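Side-chain contacts in toxin-antitoxin system antitoxin MntA family (Shewanella oneidensis MR-1, PDB 6M6U), which neutralises its cognate toxin HepT mainly by transferring up to three AMP units from ATP onto a tyrosine of that toxin: residues 5-8 and 9-12; 112-115 and 116-120; 72-75 and 76-79. The protein carries 2 engineered substitutions. One frame throughout, in Å; residues are numbered along the deposited sequence.

Contact 1. Residues 5-8 and 9-12; sequences NENK and IIKL
The backbone of residues 5-12 enters helix 6-16 in a regular way, with I10 N, K11 N and L12 N bonded to E6 O, N7 O and K8 O and only a weak bond from I9 N to N5 O at the very start. How a helix pays for its first N-H groups is seen at N5, the N-cap residue. Its side-chain oxygen turns back over the opening turn, and K8 N donates to N5 OD1 at 3.2 Å. The bond is fairly straight at the hydrogen (155°), yet the donor stands well above the amide plane of N5, not on a lone pair of the oxygen. A second, weak bond runs from N7 N to the same N5 OD1, so one oxygen serves two amides that have no helical carbonyl ahead of them.

The aliphatic side chains ride on the carbonyls of the previous turn. I10 turns CG1 anti to its own carbonyl carbon (chi1 -67°), which lays that branch alongside the residue four places earlier: I10 CG1 comes to 3.2 Å from E6 O, and I10 CD1 follows at 3.4 Å from E6 O. I9 repeats this more loosely, with I9 CG1 3.6 Å from N5 O. L12 leans in likewise, L12 CG lying 3.4 Å from K8 O, while its CD1 branch comes within 4.3 Å of K8 CG.

The charged ends are held elsewhere: E6 by a salt bridge to K91, K11 by one to D15 a turn further on. E6, I9 and I10 pack on L93 of strand 91-94, I10 also on W94, while I9 and L12 face helix 52-66 through L66, L62 and A65, so the start of the helix packs against both an outermost strand of this chain's sheet and a neighbouring helix.

Contact 2. Residues 112-115 and 116-120; sequences QHLQ and AERQA
Q115 and R118, three residues apart on one helix, meet through a side-on grip in which a single amide oxygen takes two guanidinium nitrogens. R118 NE donates to Q115 OE1 at 2.8 Å, with the donor nearly along the C=O axis. R118 NH2 reaches the same Q115 OE1 at 3.1 Å, but from above the amide plane and less straight (138° at the hydrogen). The oxygen itself lies in the guanidinium plane, whereas the amide as a whole is turned 57° against it. Q115 bends at chi2 (-67°) to bring its oxygen forward; R118 answers with an extended chain whose CG sits between its backbone N and carbonyl carbon. L114 completes the first shell: its CD2 lies over one guanidinium face, offset toward the rim, and L114 CG touches R118 CD at 3.7 Å.

The Q115-R118 bond is an i to i+3 contact and the L114-R118 packing an i to i+4 one, both on one side of the long C-terminal helix 97-125, and deletions within this helix strongly weaken the antitoxin. R118 N bonds L114 O at 2.9 Å. One residue earlier, E117 N bonds H113 O, and the E117 side chain, extended beyond CG, runs past the preceding turn with E117 CG 3.2 Å from H113 O.

Further out, toxin chains fix the polar ends. R118 NH2 also forms a salt bridge with D3 of one HepT subunit and R118 NH1 bonds P66 O of another. On that second subunit, E117 is held by R97 and S69. Q112 bonds N55 and P66 O of a third HepT subunit, whose Q67 accepts a weak bond from Q115 NE2.

Contact 3. Residues 72-75 and 76-79; sequences LVDL and RSAS
The carboxylate of D74 receives R76 N on one face: the amide meets D74 OD1 from 69° above the carboxylate plane. The bond is 3.1 Å long from R76 N to D74 OD1 and straight at the hydrogen (161°). R76 CB follows over the same oxygen, 3.6 Å from D74 OD1. The other oxygen, D74 OD2, accepts from L50 N, which ties the group to the loop after strand 40-46, and S77 OG stands 4.0 Å from D74 OD2. With CG anti to its backbone N, D74 directs the carboxylate over the turn that follows it. The guanidinium of R76 is tilted 62° to that carboxylate and makes no ion pair with it; the chain bends at chi3 and its NE bonds A46 O instead.

The backbone turns on that same side of the carboxylate. S77 N bonds D74 O at 3.3 Å, the donor well above the carbonyl plane, and a weak bond joins A78 N to L75 O. A78 CB then comes back 3.4 Å over D74 O and 3.9 Å from V73 CG1, closing the turn with a small apolar contact against the strand end. Beyond it, S79 caps helix 80-89 by accepting from L82 N.

An aspartate side chain bonded to the amide two residues on is an Asx turn, here overlapping a type I beta turn over D74-S77. It carries the chain from strand 70-74, an outermost strand, within this chain, of the polymerase-beta-type nucleotidyltransferase sheet, to helix 80-89; the same strand bears D71, which binds one of the enzyme's two magnesium ions and whose side chain lies close to that of V73.

How the contacts relate
Along the chain the order is contact 1, contact 3, contact 2. Contact 1 opens helix 6-16 and contact 3 leaves strand 70-74, both in the nucleotidyltransferase part of the chain; their centres are about 19 Å apart and their nearest atoms about 7 Å. Contact 2 lies far along helix 97-125, about 36 Å from contact 1 between centres and on the opposite side of the chain's centre, yet its nearest atoms come within about 7 Å of contact 3. V81 of helix 80-89, which begins just after contact 3, touches L114 and R118 of contact 2. The catalytic core, whose metal-site residues E39 and E41 are engineered here, thus packs, through helix 80-89, against the helix that contacts the toxin.

Contact 1. Residues 5-8 and 9-12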
# COMPACT_ATOMS: atom_id res chain seq x y z
N ASN E 5 -19.03 8.22 19.55
CA ASN E 5 -18.98 8.69 20.93
C ASN E 5 -18.10 9.93 21.01
O ASN E 5 -16.87 9.83 21.03
CB ASN E 5 -18.46 7.59 21.85
CG ASN E 5 -18.73 7.87 23.31
OD1 ASN E 5 -18.98 9.01 23.70
ND2 ASN E 5 -18.68 6.83 24.14
N GLU E 6 -18.73 11.10 21.06
CA GLU E 6 -17.99 12.35 21.13
C GLU E 6 -17.44 12.60 22.53
O GLU E 6 -16.41 13.27 22.67
CB GLU E 6 -18.88 13.51 20.69
CG GLU E 6 -19.48 13.31 19.30
CD GLU E 6 -20.25 14.51 18.80
OE1 GLU E 6 -20.59 15.40 19.61
OE2 GLU E 6 -20.53 14.56 17.58
N ASN E 7 -18.11 12.10 23.57
CA ASN E 7 -17.62 12.31 24.92
C ASN E 7 -16.32 11.56 25.16
O ASN E 7 -15.44 12.05 25.88
CB ASN E 7 -18.67 11.89 25.94
CG ASN E 7 -19.86 12.83 25.98
OD1 ASN E 7 -19.70 14.05 25.86
ND2 ASN E 7 -21.05 12.28 26.15
N LYS E 8 -16.17 10.38 24.55
CA LYS E 8 -14.92 9.64 24.66
C LYS E 8 -13.79 10.38 23.95
O LYS E 8 -12.67 10.43 24.46
CB LYS E 8 -15.10 8.24 24.08
CG LYS E 8 -14.08 7.22 24.55
CD LYS E 8 -14.26 5.88 23.82
CE LYS E 8 -15.64 5.30 24.04
NZ LYS E 8 -15.76 3.91 23.49
N ILE E 9 -14.08 10.96 22.78
CA ILE E 9 -13.10 11.76 22.07
C ILE E 9 -12.64 12.94 22.93
O ILE E 9 -11.45 13.22 23.05
CB ILE E 9 -13.68 12.25 20.73
CG1 ILE E 9 -13.79 11.09 19.74
CG2 ILE E 9 -12.83 13.40 20.16
CD1 ILE E 9 -14.39 11.47 18.41
N ILE E 10 -13.60 13.64 23.54
CA ILE E 10 -13.28 14.83 24.31
C ILE E 10 -12.41 14.46 25.51
O ILE E 10 -11.38 15.10 25.77
CB ILE E 10 -14.57 15.55 24.74
CG1 ILE E 10 -15.27 16.11 23.50
CG2 ILE E 10 -14.26 16.66 25.75
CD1 ILE E 10 -16.71 16.53 23.75
N LYS E 11 -12.80 13.42 26.25
CA LYS E 11 -12.06 13.06 27.45
C LYS E 11 -10.63 12.65 27.11
O LYS E 11 -9.68 13.10 27.75
CB LYS E 11 -12.78 11.94 28.21
CG LYS E 11 -11.96 11.42 29.38
CD LYS E 11 -12.74 10.47 30.27
CE LYS E 11 -11.85 9.99 31.41
NZ LYS E 11 -11.14 11.13 32.06
N LEU E 12 -10.47 11.78 26.11
CA LEU E 12 -9.14 11.30 25.74
C LEU E 12 -8.21 12.45 25.37
O LEU E 12 -7.05 12.48 25.80
CB LEU E 12 -9.24 10.32 24.57
CG LEU E 12 -9.68 8.91 24.95
CD1 LEU E 12 -10.00 8.12 23.69
CD2 LEU E 12 -8.57 8.23 25.75

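Contact 2. Residues 112-115 and 116-120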
# COMPACT_ATOMS: atom_id res chain seq x y z
N GLN E 112 -8.37 33.57 2.34
CA GLN E 112 -8.72 34.52 1.28
C GLN E 112 -7.48 35.10 0.62
O GLN E 112 -7.43 35.22 -0.61
CB GLN E 112 -9.61 35.62 1.85
CG GLN E 112 -11.03 35.14 2.13
CD GLN E 112 -11.88 36.17 2.84
OE1 GLN E 112 -11.39 37.23 3.24
NE2 GLN E 112 -13.16 35.87 2.98
N HIS E 113 -6.45 35.43 1.41
CA HIS E 113 -5.20 35.90 0.83
C HIS E 113 -4.49 34.81 0.04
O HIS E 113 -3.85 35.10 -0.97
CB HIS E 113 -4.27 36.44 1.92
CG HIS E 113 -4.61 37.82 2.38
ND1 HIS E 113 -5.29 38.06 3.56
CD2 HIS E 113 -4.37 39.03 1.83
CE1 HIS E 113 -5.45 39.36 3.71
NE2 HIS E 113 -4.91 39.97 2.68
N LEU E 114 -4.60 33.56 0.49
CA LEU E 114 -4.00 32.46 -0.27
C LEU E 114 -4.70 32.27 -1.61
O LEU E 114 -4.04 32.04 -2.64
CB LEU E 114 -4.04 31.17 0.54
CG LEU E 114 -3.53 29.97 -0.26
CD1 LEU E 114 -2.04 30.13 -0.59
CD2 LEU E 114 -3.80 28.64 0.46
N GLN E 115 -6.03 32.38 -1.63
CA GLN E 115 -6.78 32.20 -2.88
C GLN E 115 -6.38 33.24 -3.92
O GLN E 115 -6.22 32.91 -5.10
CB GLN E 115 -8.28 32.27 -2.61
CG GLN E 115 -8.83 31.02 -1.95
CD GLN E 115 -8.76 29.81 -2.86
OE1 GLN E 115 -7.68 29.27 -3.13
NE2 GLN E 115 -9.91 29.38 -3.35
N ALA E 116 -6.23 34.50 -3.51
CA ALA E 116 -5.74 35.51 -4.44
C ALA E 116 -4.34 35.17 -4.93
O ALA E 116 -4.04 35.30 -6.12
CB ALA E 116 -5.77 36.90 -3.78
N GLU E 117 -3.47 34.70 -4.03
CA GLU E 117 -2.09 34.41 -4.40
C GLU E 117 -1.99 33.26 -5.41
O GLU E 117 -1.14 33.29 -6.30
CB GLU E 117 -1.27 34.06 -3.15
CG GLU E 117 -0.94 35.23 -2.24
CD GLU E 117 -0.39 34.78 -0.90
OE1 GLU E 117 -0.25 33.55 -0.70
OE2 GLU E 117 -0.10 35.65 -0.05
N ARG E 118 -2.84 32.25 -5.26
CA ARG E 118 -2.66 31.00 -6.00
C ARG E 118 -3.74 30.75 -7.03
O ARG E 118 -3.79 29.65 -7.61
CB ARG E 118 -2.60 29.83 -5.02
CG ARG E 118 -3.95 29.50 -4.43
CD ARG E 118 -3.90 28.32 -3.50
NE ARG E 118 -5.24 27.91 -3.11
CZ ARG E 118 -5.55 26.70 -2.67
NH1 ARG E 118 -4.61 25.77 -2.56
NH2 ARG E 118 -6.81 26.43 -2.33
N GLN E 119 -4.63 31.72 -7.28
CA GLN E 119 -5.72 31.50 -8.22
C GLN E 119 -5.20 31.12 -9.60
O GLN E 119 -5.80 30.28 -10.29
CB GLN E 119 -6.62 32.74 -8.29
CG GLN E 119 -7.86 32.57 -9.16
CD GLN E 119 -8.85 31.55 -8.59
OE1 GLN E 119 -9.04 31.46 -7.37
NE2 GLN E 119 -9.47 30.78 -9.47
N ALA E 120 -4.08 31.71 -10.02
CA ALA E 120 -3.53 31.39 -11.33
C ALA E 120 -3.06 29.94 -11.40
O ALA E 120 -3.19 29.29 -12.44
CB ALA E 120 -2.38 32.35 -11.67

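Contact 3. Residues 72-75 and 76-79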
# COMPACT_ATOMS: atom_id res chain seq x y z
N LEU E 72 -5.51 12.64 13.47
CA LEU E 72 -5.49 13.72 14.45
C LEU E 72 -4.65 14.85 13.88
O LEU E 72 -3.45 14.68 13.62
CB LEU E 72 -4.94 13.25 15.79
CG LEU E 72 -4.82 14.34 16.87
CD1 LEU E 72 -6.17 14.99 17.16
CD2 LEU E 72 -4.22 13.74 18.13
N VAL E 73 -5.28 16.00 13.67
CA VAL E 73 -4.67 17.14 13.01
C VAL E 73 -4.38 18.20 14.06
O VAL E 73 -5.28 18.63 14.79
CB VAL E 73 -5.58 17.69 11.89
CG1 VAL E 73 -5.17 19.10 11.52
CG2 VAL E 73 -5.53 16.78 10.67
N ASP E 74 -3.12 18.62 14.14
CA ASP E 74 -2.76 19.76 14.97
C ASP E 74 -3.00 21.03 14.16
O ASP E 74 -2.31 21.28 13.17
CB ASP E 74 -1.30 19.67 15.43
CG ASP E 74 -0.88 20.85 16.30
OD1 ASP E 74 -1.76 21.62 16.76
OD2 ASP E 74 0.33 21.02 16.54
N LEU E 75 -3.99 21.82 14.58
CA LEU E 75 -4.35 23.02 13.83
C LEU E 75 -3.21 24.04 13.80
O LEU E 75 -3.13 24.86 12.88
CB LEU E 75 -5.61 23.66 14.42
CG LEU E 75 -6.89 22.88 14.14
CD1 LEU E 75 -8.05 23.43 14.96
CD2 LEU E 75 -7.21 22.93 12.66
N ARG E 76 -2.31 23.99 14.79
CA ARG E 76 -1.28 25.02 14.90
C ARG E 76 -0.19 24.85 13.84
O ARG E 76 0.50 25.82 13.53
CB ARG E 76 -0.67 25.00 16.30
CG ARG E 76 0.13 26.25 16.64
CD ARG E 76 0.44 26.33 18.14
NE ARG E 76 -0.73 26.69 18.93
CZ ARG E 76 -1.23 27.92 19.00
NH1 ARG E 76 -0.67 28.91 18.31
NH2 ARG E 76 -2.30 28.17 19.75
N SER E 77 -0.04 23.66 13.27
CA SER E 77 0.90 23.44 12.18
C SER E 77 0.22 23.03 10.89
O SER E 77 0.91 22.83 9.88
CB SER E 77 1.94 22.38 12.57
OG SER E 77 1.35 21.10 12.63
N ALA E 78 -1.10 22.91 10.88
CA ALA E 78 -1.81 22.47 9.69
C ALA E 78 -1.78 23.54 8.60
O ALA E 78 -1.62 24.74 8.86
CB ALA E 78 -3.25 22.11 10.04
N SER E 79 -1.97 23.09 7.36
CA SER E 79 -1.99 23.98 6.22
C SER E 79 -3.18 24.94 6.30
O SER E 79 -4.14 24.72 7.05
CB SER E 79 -2.07 23.17 4.92
OG SER E 79 -3.42 22.84 4.65